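Local coordinates for protein SusD homolog (Bacteroides thetaiotaomicron, PDB 3SGH) that probably binds glycans at the outer membrane as a SusD-like lipoprotein and helps pass them to a partner transporter for uptake, at residues G78-Y83 with Q114-L119; A105-V110 with S182-F187; R194-I199 with T209-A214; L325-A330 with E408-Q413. All blocks are in the same frame, centred on the assembly; numbering follows the deposited sequence. Where two conformers were deposited one is given.

Contact 1 (G78-Y83 with Q114-L119)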
# COMPACT_ATOMS: atom_id res chain seq x y z
N GLY A 78 -13.32 4.10 9.36
CA GLY A 78 -14.47 4.93 8.98
C GLY A 78 -14.51 5.26 7.51
O GLY A 78 -15.58 5.26 6.85
N ARG A 79 -13.33 5.52 6.96
CA ARG A 79 -13.23 5.92 5.59
C ARG A 79 -13.58 4.75 4.63
O ARG A 79 -14.39 4.90 3.69
CB ARG A 79 -11.82 6.46 5.32
CG ARG A 79 -11.61 7.04 3.89
CD ARG A 79 -12.54 8.18 3.56
NE ARG A 79 -12.33 9.32 4.44
CZ ARG A 79 -12.93 10.49 4.32
NH1 ARG A 79 -13.77 10.72 3.32
NH2 ARG A 79 -12.65 11.44 5.20
N LEU A 80 -12.95 3.60 4.88
CA LEU A 80 -13.09 2.45 4.01
C LEU A 80 -14.49 1.83 4.16
O LEU A 80 -15.12 1.53 3.16
CB LEU A 80 -12.02 1.40 4.33
CG LEU A 80 -10.59 1.91 4.03
CD1 LEU A 80 -9.54 0.87 4.41
CD2 LEU A 80 -10.44 2.32 2.51
N TYR A 81 -14.94 1.62 5.40
CA TYR A 81 -16.33 1.22 5.61
C TYR A 81 -17.33 2.17 4.97
O TYR A 81 -18.30 1.73 4.39
CB TYR A 81 -16.67 1.07 7.09
CG TYR A 81 -16.72 -0.35 7.54
CD1 TYR A 81 -15.59 -1.11 7.68
CD2 TYR A 81 -17.95 -0.91 7.88
CE1 TYR A 81 -15.67 -2.45 8.10
CE2 TYR A 81 -18.05 -2.20 8.32
CZ TYR A 81 -16.92 -2.98 8.41
OH TYR A 81 -17.07 -4.27 8.86
N GLY A 82 -17.09 3.47 5.06
CA GLY A 82 -17.99 4.43 4.48
C GLY A 82 -18.16 4.30 2.98
O GLY A 82 -19.27 4.48 2.43
N TYR A 83 -17.07 3.98 2.28
CA TYR A 83 -17.16 3.84 0.84
C TYR A 83 -17.82 2.50 0.43
O TYR A 83 -18.60 2.46 -0.52
CB TYR A 83 -15.78 3.97 0.18
CG TYR A 83 -15.20 5.36 0.20
CD1 TYR A 83 -15.97 6.47 -0.13
CD2 TYR A 83 -13.84 5.55 0.46
CE1 TYR A 83 -15.44 7.73 -0.11
CE2 TYR A 83 -13.29 6.80 0.45
CZ TYR A 83 -14.08 7.89 0.17
OH TYR A 83 -13.52 9.15 0.15
N GLN A 114 -9.23 -5.84 2.12
CA GLN A 114 -7.89 -6.41 2.26
C GLN A 114 -6.94 -5.37 2.84
O GLN A 114 -6.09 -5.70 3.64
CB GLN A 114 -7.36 -7.02 0.96
CG GLN A 114 -7.13 -6.11 -0.23
CD GLN A 114 -5.86 -5.27 -0.16
OE1 GLN A 114 -4.85 -5.72 0.34
NE2 GLN A 114 -5.93 -4.03 -0.67
N LEU A 115 -7.14 -4.10 2.46
CA LEU A 115 -6.43 -3.01 3.08
C LEU A 115 -6.76 -2.90 4.57
O LEU A 115 -5.85 -2.81 5.39
CB LEU A 115 -6.72 -1.68 2.39
CG LEU A 115 -6.08 -0.41 2.97
CD1 LEU A 115 -4.60 -0.58 3.16
CD2 LEU A 115 -6.44 0.80 2.07
N LEU A 116 -8.04 -2.97 4.93
CA LEU A 116 -8.41 -2.78 6.33
C LEU A 116 -7.90 -3.97 7.15
O LEU A 116 -7.42 -3.81 8.28
CB LEU A 116 -9.92 -2.55 6.46
CG LEU A 116 -10.41 -2.17 7.87
CD1 LEU A 116 -9.65 -0.92 8.40
CD2 LEU A 116 -11.97 -1.98 7.91
N ALA A 117 -7.99 -5.18 6.60
CA ALA A 117 -7.46 -6.39 7.28
C ALA A 117 -5.94 -6.28 7.48
O ALA A 117 -5.43 -6.69 8.54
CB ALA A 117 -7.78 -7.69 6.51
N SER A 118 -5.25 -5.72 6.50
CA SER A 118 -3.79 -5.48 6.56
C SER A 118 -3.41 -4.37 7.56
O SER A 118 -2.24 -4.25 7.94
CB SER A 118 -3.25 -5.18 5.18
OG SER A 118 -3.43 -6.32 4.34
N LEU A 119 -4.38 -3.56 7.96
CA LEU A 119 -4.21 -2.56 8.99
C LEU A 119 -4.50 -3.12 10.40
O LEU A 119 -3.66 -2.99 11.28
CB LEU A 119 -5.14 -1.36 8.71
CG LEU A 119 -4.72 -0.47 7.54
CD1 LEU A 119 -5.83 0.51 7.09
CD2 LEU A 119 -3.43 0.36 7.90
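Leu80 and Tyr81 meet Leu115 and Leu116 in a buried, apolar helix-helix contact of the alpha-helical superhelix of this SusD-like protein. It joins helix 75-84 to the C-terminal half of helix 100-120. The two short segments run nearly antiparallel, at 157°, with their axes 10.5 Å apart at closest approach. At that distance long side chains must bridge the gap. Leu80 does so with CD1, which comes within 3.9 Å of Leu115 CD2. The two leucine side chains cross at about a right angle. The same Leu80 CD1 lies 4.0 Å from Leu116 CB, so one methyl group touches both leucines. Val27 of helix 26-29 also packs on Leu80, and Ile39 of helix 33-40 packs on Leu115, which extends the apolar cluster to the N-terminal helices. The Tyr81 ring is further fixed by stacking on Trp77. On the far side of helix 100-120, Ser118 OG donates to Gln114 O at 2.8 Å, while Ser118 N reaches that oxygen from the opposite face of the carbonyl plane. Arg198 NH1 also bonds to Ser118 OG. Beside the leucines, Leu116 CD2 approaches the Tyr81 ring at its edge, in the ring plane, and lies 3.7 Å from both CD1 and CE1.

Contact 2 (A105-V110 with S182-F187)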
# COMPACT_ATOMS: atom_id res chain seq x y z
N ALA A 105 -18.52 -4.93 -7.72
CA ALA A 105 -18.81 -4.60 -6.31
C ALA A 105 -18.04 -5.54 -5.38
O ALA A 105 -17.47 -5.11 -4.40
CB ALA A 105 -20.33 -4.64 -6.04
N GLN A 106 -17.95 -6.80 -5.76
CA GLN A 106 -17.17 -7.78 -5.01
C GLN A 106 -15.68 -7.46 -5.01
O GLN A 106 -15.02 -7.49 -3.97
CB GLN A 106 -17.36 -9.16 -5.64
CG GLN A 106 -18.65 -9.81 -5.30
CD GLN A 106 -18.65 -11.28 -5.67
OE1 GLN A 106 -18.40 -11.64 -6.82
NE2 GLN A 106 -18.89 -12.13 -4.69
N LEU A 107 -15.17 -7.19 -6.20
CA LEU A 107 -13.74 -6.81 -6.34
C LEU A 107 -13.38 -5.56 -5.51
O LEU A 107 -12.36 -5.50 -4.85
CB LEU A 107 -13.40 -6.62 -7.79
CG LEU A 107 -11.98 -6.13 -8.11
CD1 LEU A 107 -10.92 -7.14 -7.65
CD2 LEU A 107 -11.90 -5.88 -9.66
N THR A 108 -14.24 -4.57 -5.57
CA THR A 108 -14.02 -3.32 -4.90
C THR A 108 -14.10 -3.46 -3.37
O THR A 108 -13.25 -2.89 -2.65
CB THR A 108 -14.95 -2.21 -5.45
OG1 THR A 108 -14.82 -2.13 -6.88
CG2 THR A 108 -14.57 -0.85 -4.85
N ARG A 109 -15.07 -4.23 -2.89
CA ARG A 109 -15.15 -4.61 -1.47
C ARG A 109 -13.92 -5.35 -1.02
O ARG A 109 -13.34 -5.00 -0.03
CB ARG A 109 -16.36 -5.50 -1.24
CG ARG A 109 -16.64 -5.86 0.21
CD ARG A 109 -17.80 -6.76 0.27
NE ARG A 109 -18.10 -7.17 1.63
CZ ARG A 109 -18.69 -8.31 1.98
NH1 ARG A 109 -18.96 -9.26 1.07
NH2 ARG A 109 -18.94 -8.51 3.26
N VAL A 110 -13.50 -6.37 -1.78
CA VAL A 110 -12.28 -7.08 -1.43
C VAL A 110 -11.10 -6.08 -1.39
O VAL A 110 -10.30 -6.16 -0.48
CB VAL A 110 -11.97 -8.27 -2.37
CG1 VAL A 110 -10.48 -8.76 -2.16
CG2 VAL A 110 -13.02 -9.44 -2.21
N SER A 182 -11.16 -7.10 -19.67
CA SER A 182 -9.86 -7.76 -19.74
C SER A 182 -8.84 -7.05 -18.86
O SER A 182 -7.99 -7.70 -18.29
CB SER A 182 -9.35 -7.84 -21.18
OG SER A 182 -10.19 -8.71 -21.92
N LYS A 183 -8.93 -5.73 -18.76
CA LYS A 183 -8.02 -4.96 -17.87
C LYS A 183 -8.39 -5.23 -16.42
O LYS A 183 -7.51 -5.48 -15.57
CB LYS A 183 -8.09 -3.47 -18.12
CG LYS A 183 -7.58 -2.99 -19.44
CD LYS A 183 -6.06 -2.98 -19.53
CE LYS A 183 -5.53 -2.41 -20.90
NZ LYS A 183 -5.74 -0.94 -21.09
N TRP A 184 -9.69 -5.24 -16.13
CA TRP A 184 -10.10 -5.59 -14.78
C TRP A 184 -9.70 -7.02 -14.39
O TRP A 184 -9.41 -7.31 -13.22
CB TRP A 184 -11.58 -5.39 -14.55
CG TRP A 184 -11.98 -3.97 -14.35
CD1 TRP A 184 -12.68 -3.20 -15.21
CD2 TRP A 184 -11.68 -3.15 -13.21
NE1 TRP A 184 -12.87 -1.95 -14.68
CE2 TRP A 184 -12.26 -1.88 -13.46
CE3 TRP A 184 -11.00 -3.37 -12.01
CZ2 TRP A 184 -12.17 -0.84 -12.55
CZ3 TRP A 184 -10.90 -2.31 -11.11
CH2 TRP A 184 -11.49 -1.07 -11.39
N LEU A 185 -9.67 -7.93 -15.35
CA LEU A 185 -9.33 -9.33 -15.04
C LEU A 185 -7.87 -9.42 -14.62
O LEU A 185 -7.55 -10.12 -13.68
CB LEU A 185 -9.62 -10.23 -16.24
CG LEU A 185 -9.47 -11.74 -16.00
CD1 LEU A 185 -10.48 -12.26 -15.02
CD2 LEU A 185 -9.57 -12.51 -17.38
N LYS A 186 -6.99 -8.73 -15.33
CA LYS A 186 -5.58 -8.67 -14.97
C LYS A 186 -5.41 -8.00 -13.62
O LYS A 186 -4.63 -8.48 -12.80
CB LYS A 186 -4.75 -7.94 -16.06
CG LYS A 186 -4.57 -8.77 -17.32
CD LYS A 186 -3.76 -8.04 -18.40
CE LYS A 186 -4.63 -6.95 -19.03
NZ LYS A 186 -4.33 -6.57 -20.46
N PHE A 187 -6.17 -6.92 -13.39
CA PHE A 187 -6.16 -6.22 -12.08
C PHE A 187 -6.54 -7.20 -10.98
O PHE A 187 -5.84 -7.33 -9.93
CB PHE A 187 -7.11 -5.03 -12.10
CG PHE A 187 -7.16 -4.26 -10.82
CD1 PHE A 187 -8.02 -4.66 -9.79
CD2 PHE A 187 -6.45 -3.07 -10.67
CE1 PHE A 187 -8.10 -3.94 -8.57
CE2 PHE A 187 -6.51 -2.34 -9.47
CZ PHE A 187 -7.35 -2.78 -8.41
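Trp184 and Phe187 of helix 181-198 receive a single leucine, Leu107, from helix 100-120. The contact is buried and apolar, and it packs two long helices of the alpha-helical superhelix against each other. The helices stay well apart here: the nearest CA atoms, those of Leu107 and Trp184, are 9.3 Å from each other. Near the start of 182-187, Lys183 turns to another part of the chain, where its NZ bonds to Gly224 O. Trp184 follows and makes the closest approach. Its CE3 lies 3.6 Å from Leu107 CD2, and its CZ3 lies 4.0 Å from the same methyl. The methyl meets the indole obliquely. The polar edge of the indole is used elsewhere, since NE1 donates to Asp174 OD2. Leu185 lies on another side of the helix and packs on Ile155 of helix 140-162. Lys186 forms a salt bridge to Asp225. Phe187 closes the segment, one helical turn beyond Trp184. Its CG is anti to the backbone N (chi1 -180°), whereas CG of Trp184 lies beside its own backbone N (chi1 -77°). These torsions bring the two rings together, with Trp184 CZ3 3.9 Å above one face of the Phe187 ring, offset toward the rim. Phe187 CD1 is 4.1 Å from Leu107 CD2. One methyl thus touches both rings. The contact relies on dispersion and the exclusion of water, and the one polar group of its three side chains, the indole N-H, is satisfied by Asp174.

Contact 3 (R194-I199 with T209-A214)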
# COMPACT_ATOMS: atom_id res chain seq x y z
N ARG A 194 -1.03 -10.42 -5.11
CA ARG A 194 -0.60 -9.56 -3.95
C ARG A 194 -1.04 -10.17 -2.63
O ARG A 194 -0.23 -10.32 -1.67
CB ARG A 194 -1.19 -8.17 -4.05
CG ARG A 194 -0.82 -7.29 -2.86
CD ARG A 194 -1.67 -6.01 -2.83
NE ARG A 194 -1.30 -5.06 -3.86
CZ ARG A 194 -1.92 -3.88 -4.04
NH1 ARG A 194 -2.95 -3.53 -3.27
NH2 ARG A 194 -1.54 -3.07 -4.99
N MSE A 195 -2.32 -10.55 -2.56
CA MSE A 195 -2.88 -11.17 -1.37
C MSE A 195 -2.20 -12.49 -1.00
O MSE A 195 -1.86 -12.73 0.20
CB MSE A 195 -4.42 -11.32 -1.53
CG MSE A 195 -5.06 -9.97 -1.70
SE MSE A 195 -6.97 -10.18 -2.10
CE MSE A 195 -7.42 -11.36 -0.67
N ALA A 196 -1.96 -13.32 -2.01
CA ALA A 196 -1.32 -14.61 -1.84
C ALA A 196 0.09 -14.43 -1.25
O ALA A 196 0.46 -15.10 -0.29
CB ALA A 196 -1.23 -15.37 -3.19
N ILE A 197 0.87 -13.53 -1.83
CA ILE A 197 2.22 -13.23 -1.30
C ILE A 197 2.11 -12.72 0.14
O ILE A 197 2.88 -13.13 1.01
CB ILE A 197 2.98 -12.21 -2.22
CG1 ILE A 197 3.45 -12.96 -3.50
CG2 ILE A 197 4.17 -11.52 -1.44
CD1 ILE A 197 4.67 -13.93 -3.27
N ARG A 198 1.10 -11.90 0.42
CA ARG A 198 1.01 -11.30 1.76
C ARG A 198 0.79 -12.32 2.85
O ARG A 198 1.33 -12.15 3.98
CB ARG A 198 -0.06 -10.25 1.81
CG ARG A 198 -0.02 -9.53 3.18
CD ARG A 198 -0.49 -8.21 3.15
NE ARG A 198 0.20 -7.38 2.19
CZ ARG A 198 -0.35 -6.28 1.72
NH1 ARG A 198 -1.56 -5.91 2.17
NH2 ARG A 198 0.29 -5.54 0.81
N ILE A 199 -0.02 -13.35 2.54
CA ILE A 199 -0.28 -14.44 3.49
C ILE A 199 0.63 -15.69 3.38
O ILE A 199 0.38 -16.72 4.09
CB ILE A 199 -1.77 -14.83 3.53
CG1 ILE A 199 -2.22 -15.53 2.25
CG2 ILE A 199 -2.66 -13.60 3.82
CD1 ILE A 199 -3.46 -16.43 2.50
N THR A 209 -0.89 -22.06 -3.96
CA THR A 209 -2.01 -22.42 -4.82
C THR A 209 -2.73 -21.23 -5.39
O THR A 209 -2.97 -21.14 -6.60
CB THR A 209 -3.00 -23.30 -4.06
OG1 THR A 209 -2.34 -24.50 -3.68
CG2 THR A 209 -4.19 -23.70 -4.98
N LYS A 210 -3.08 -20.27 -4.54
CA LYS A 210 -3.71 -19.06 -5.05
C LYS A 210 -2.82 -18.24 -6.02
O LYS A 210 -3.32 -17.72 -7.05
CB LYS A 210 -4.14 -18.15 -3.90
CG LYS A 210 -5.22 -18.75 -3.01
CD LYS A 210 -6.53 -18.90 -3.74
CE LYS A 210 -7.65 -19.42 -2.88
NZ LYS A 210 -7.91 -20.87 -3.04
N ALA A 211 -1.53 -18.15 -5.70
CA ALA A 211 -0.60 -17.36 -6.53
C ALA A 211 -0.50 -17.99 -7.93
O ALA A 211 -0.52 -17.29 -8.96
CB ALA A 211 0.76 -17.25 -5.88
N GLN A 212 -0.36 -19.30 -7.96
CA GLN A 212 -0.27 -20.04 -9.23
C GLN A 212 -1.55 -19.91 -10.07
O GLN A 212 -1.48 -19.70 -11.29
CB GLN A 212 0.19 -21.49 -9.03
CG GLN A 212 1.64 -21.51 -8.60
CD GLN A 212 2.26 -22.84 -8.30
OE1 GLN A 212 3.44 -22.88 -7.95
NE2 GLN A 212 1.52 -23.92 -8.47
N GLU A 213 -2.70 -20.00 -9.43
CA GLU A 213 -3.97 -19.69 -10.10
C GLU A 213 -3.98 -18.31 -10.69
O GLU A 213 -4.44 -18.11 -11.83
CB GLU A 213 -5.15 -19.85 -9.17
CG GLU A 213 -5.48 -21.29 -8.80
CD GLU A 213 -6.47 -21.41 -7.64
OE1 GLU A 213 -6.99 -20.37 -7.13
OE2 GLU A 213 -6.72 -22.55 -7.21
N ALA A 214 -3.55 -17.32 -9.90
CA ALA A 214 -3.48 -15.94 -10.33
C ALA A 214 -2.61 -15.78 -11.57
O ALA A 214 -3.02 -15.11 -12.52
CB ALA A 214 -2.98 -15.03 -9.23
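Ala196, Ala211 and Lys210 bring two successive helices of the alpha-helical superhelix close together. Helix 181-198 and helix 204-217 are joined by a short connection, so this is the packing of two consecutive antiparallel helices, an alpha-helical hairpin. Ala196 gives up the largest area, and its CB points to helix 204-217. It sits against the backbone as well as the side chain of Ala211: Ala196 CB is 3.8 Å from Ala211 N. Small residues on both sides allow the backbones to come near, and the CA atoms of Ala196 and Ala211 are 5.5 Å apart. Lys210 adds only the root of its side chain, with its CB 4.1 Å from Ala196 CB. Its CG lies beside the backbone N (chi1 -64°), the chain bends at chi2 and chi4, and its ammonium end leads away from helix 181-198. Trp334 packs on Ala211 and on Ile197, and so borders both helices. Charge pairing lies to the side of the alanines, where Glu213 OE1 forms a salt bridge with Lys192 NZ, from one helix to the other. At the middle of the contact two methyl groups meet, Ala196 CB and Ala211 CB, 3.8 Å apart.

Contact 4 (L325-A330 with E408-Q413)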
# COMPACT_ATOMS: atom_id res chain seq x y z
N LEU A 325 5.99 -9.33 -7.72
CA LEU A 325 5.29 -10.39 -6.98
C LEU A 325 5.73 -11.77 -7.50
O LEU A 325 6.04 -12.69 -6.71
CB LEU A 325 3.78 -10.21 -7.12
CG LEU A 325 3.20 -9.02 -6.30
CD1 LEU A 325 1.81 -8.72 -6.76
CD2 LEU A 325 3.26 -9.27 -4.79
N ARG A 326 5.79 -11.90 -8.83
CA ARG A 326 6.24 -13.14 -9.47
C ARG A 326 7.72 -13.41 -9.19
O ARG A 326 8.12 -14.56 -9.03
CB ARG A 326 5.94 -13.12 -11.00
CG ARG A 326 4.45 -13.30 -11.27
CD ARG A 326 4.12 -13.25 -12.75
NE ARG A 326 4.29 -11.91 -13.28
CZ ARG A 326 4.17 -11.59 -14.57
NH1 ARG A 326 3.85 -12.52 -15.47
NH2 ARG A 326 4.34 -10.34 -14.95
N ALA A 327 8.54 -12.37 -9.09
CA ALA A 327 9.95 -12.57 -8.77
C ALA A 327 10.06 -13.21 -7.40
O ALA A 327 10.79 -14.16 -7.23
CB ALA A 327 10.73 -11.23 -8.83
N GLU A 328 9.32 -12.67 -6.41
CA GLU A 328 9.33 -13.22 -5.07
C GLU A 328 8.80 -14.66 -5.07
O GLU A 328 9.37 -15.51 -4.43
CB GLU A 328 8.58 -12.34 -4.05
CG GLU A 328 8.71 -12.95 -2.65
CD GLU A 328 8.17 -12.11 -1.51
OE1 GLU A 328 7.51 -11.08 -1.75
OE2 GLU A 328 8.42 -12.55 -0.34
N GLY A 329 7.69 -14.90 -5.77
CA GLY A 329 7.15 -16.23 -5.90
C GLY A 329 8.21 -17.18 -6.45
O GLY A 329 8.37 -18.30 -5.94
N ALA A 330 8.96 -16.73 -7.44
CA ALA A 330 10.03 -17.58 -7.99
C ALA A 330 11.11 -17.90 -6.96
O ALA A 330 11.59 -19.06 -6.90
CB ALA A 330 10.62 -16.94 -9.30
N GLU A 408 15.84 -9.32 -0.44
CA GLU A 408 15.94 -7.89 -0.14
C GLU A 408 16.07 -7.09 -1.44
O GLU A 408 15.47 -6.02 -1.57
CB GLU A 408 17.11 -7.60 0.78
CG GLU A 408 17.19 -6.11 1.14
CD GLU A 408 18.24 -5.71 2.14
OE1 GLU A 408 19.10 -6.55 2.53
OE2 GLU A 408 18.18 -4.51 2.56
N ARG A 409 16.80 -7.63 -2.39
CA ARG A 409 16.95 -7.00 -3.69
C ARG A 409 15.60 -6.86 -4.40
O ARG A 409 15.22 -5.75 -4.83
CB ARG A 409 17.91 -7.81 -4.55
CG ARG A 409 18.16 -7.20 -5.91
CD ARG A 409 19.38 -7.81 -6.59
NE ARG A 409 20.61 -7.32 -5.96
CZ ARG A 409 21.49 -8.01 -5.25
NH1 ARG A 409 21.39 -9.33 -5.06
NH2 ARG A 409 22.54 -7.37 -4.75
N VAL A 410 14.86 -7.97 -4.50
CA VAL A 410 13.52 -7.93 -5.08
C VAL A 410 12.60 -6.90 -4.38
O VAL A 410 11.97 -6.05 -5.00
CB VAL A 410 12.92 -9.34 -5.13
CG1 VAL A 410 11.41 -9.34 -5.41
CG2 VAL A 410 13.69 -10.21 -6.16
N LEU A 411 12.47 -7.03 -3.05
CA LEU A 411 11.56 -6.18 -2.32
C LEU A 411 11.97 -4.71 -2.22
O LEU A 411 11.10 -3.83 -2.17
CB LEU A 411 11.30 -6.76 -0.92
CG LEU A 411 10.65 -8.12 -1.00
CD1 LEU A 411 10.35 -8.60 0.43
CD2 LEU A 411 9.40 -8.07 -1.85
N THR A 412 13.26 -4.43 -2.24
CA THR A 412 13.72 -3.03 -2.32
C THR A 412 13.33 -2.36 -3.65
O THR A 412 12.80 -1.22 -3.65
CB THR A 412 15.23 -2.91 -2.04
OG1 THR A 412 15.49 -3.47 -0.74
CG2 THR A 412 15.70 -1.43 -2.05
N GLN A 413 13.65 -2.98 -4.79
CA GLN A 413 13.24 -2.42 -6.09
C GLN A 413 11.70 -2.42 -6.23
O GLN A 413 11.13 -1.51 -6.79
CB GLN A 413 13.91 -3.13 -7.26
CG GLN A 413 15.38 -2.83 -7.34
CD GLN A 413 15.66 -1.36 -7.70
OE1 GLN A 413 14.90 -0.76 -8.40
NE2 GLN A 413 16.73 -0.79 -7.17
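A nearly antiparallel helix pair of the alpha-helical superhelix holds this contact, in which Ala327 and Glu328 of helix 319-331 meet Val410 and Leu411 of helix 403-417. The short segments run at 169° to each other, and their axes come within 9.7 Å. All four touching residues are buried. Val410 makes the apolar contact from helix 403-417. Its CG1, anti to the backbone N (chi1 166°), lies 4.0 Å from Ala327 CB. Its other branch, CG2, is 4.1 Å from that same CB, so both methyls of the valine touch the alanine CB. Val410 CG1 also reaches the backbone of helix 319-331 and lies 4.1 Å from Glu328 N. Trp397 packs on Val410 from a loop. Glu328 brings a carboxylate into this buried setting. Its chain is extended, with CG anti to the backbone N (chi1 -177°), and this carries the carboxylate to Leu411, whose side chain it crosses at a slant. The charge is met outside the pair: Glu328 OE2 forms a salt bridge with Arg431 NH1 of helix 424-432. Leu411 also packs on that helix, at Asp428 and Thr432, so helix 424-432 adjoins the interface. Within helix 403-417, Thr412 OG1 donates to Glu408 O at 2.7 Å from above the carbonyl plane, and Thr412 N reaches the same oxygen from the opposite face. Across the helix pair, Leu411 CD2 packs against Glu328 OE1 at 3.6 Å.

All four contacts are buried, and each joins helices of one superhelical fold. Contacts 1 and 2 share helix 100-120, and contacts 2 and 3 share helix 181-198. Val110 CG1 packs on Met195 SE and so joins contact 2 to contact 3. Contacts 3 and 4 touch directly, with Ile197 CG2 3.4 Å from Glu328 OE1. Contacts 1 and 4 lie on opposite sides of the chain's centre, with centres about 26 Å apart. The chemistry of the four differs. Contact 1 combines leucines with a tyrosine edge, and contact 2 sets a leucine against aromatic rings. Contact 3 uses alanines for close backbones, and its Lys210 is partly exposed. Contact 4 adds a buried carboxylate.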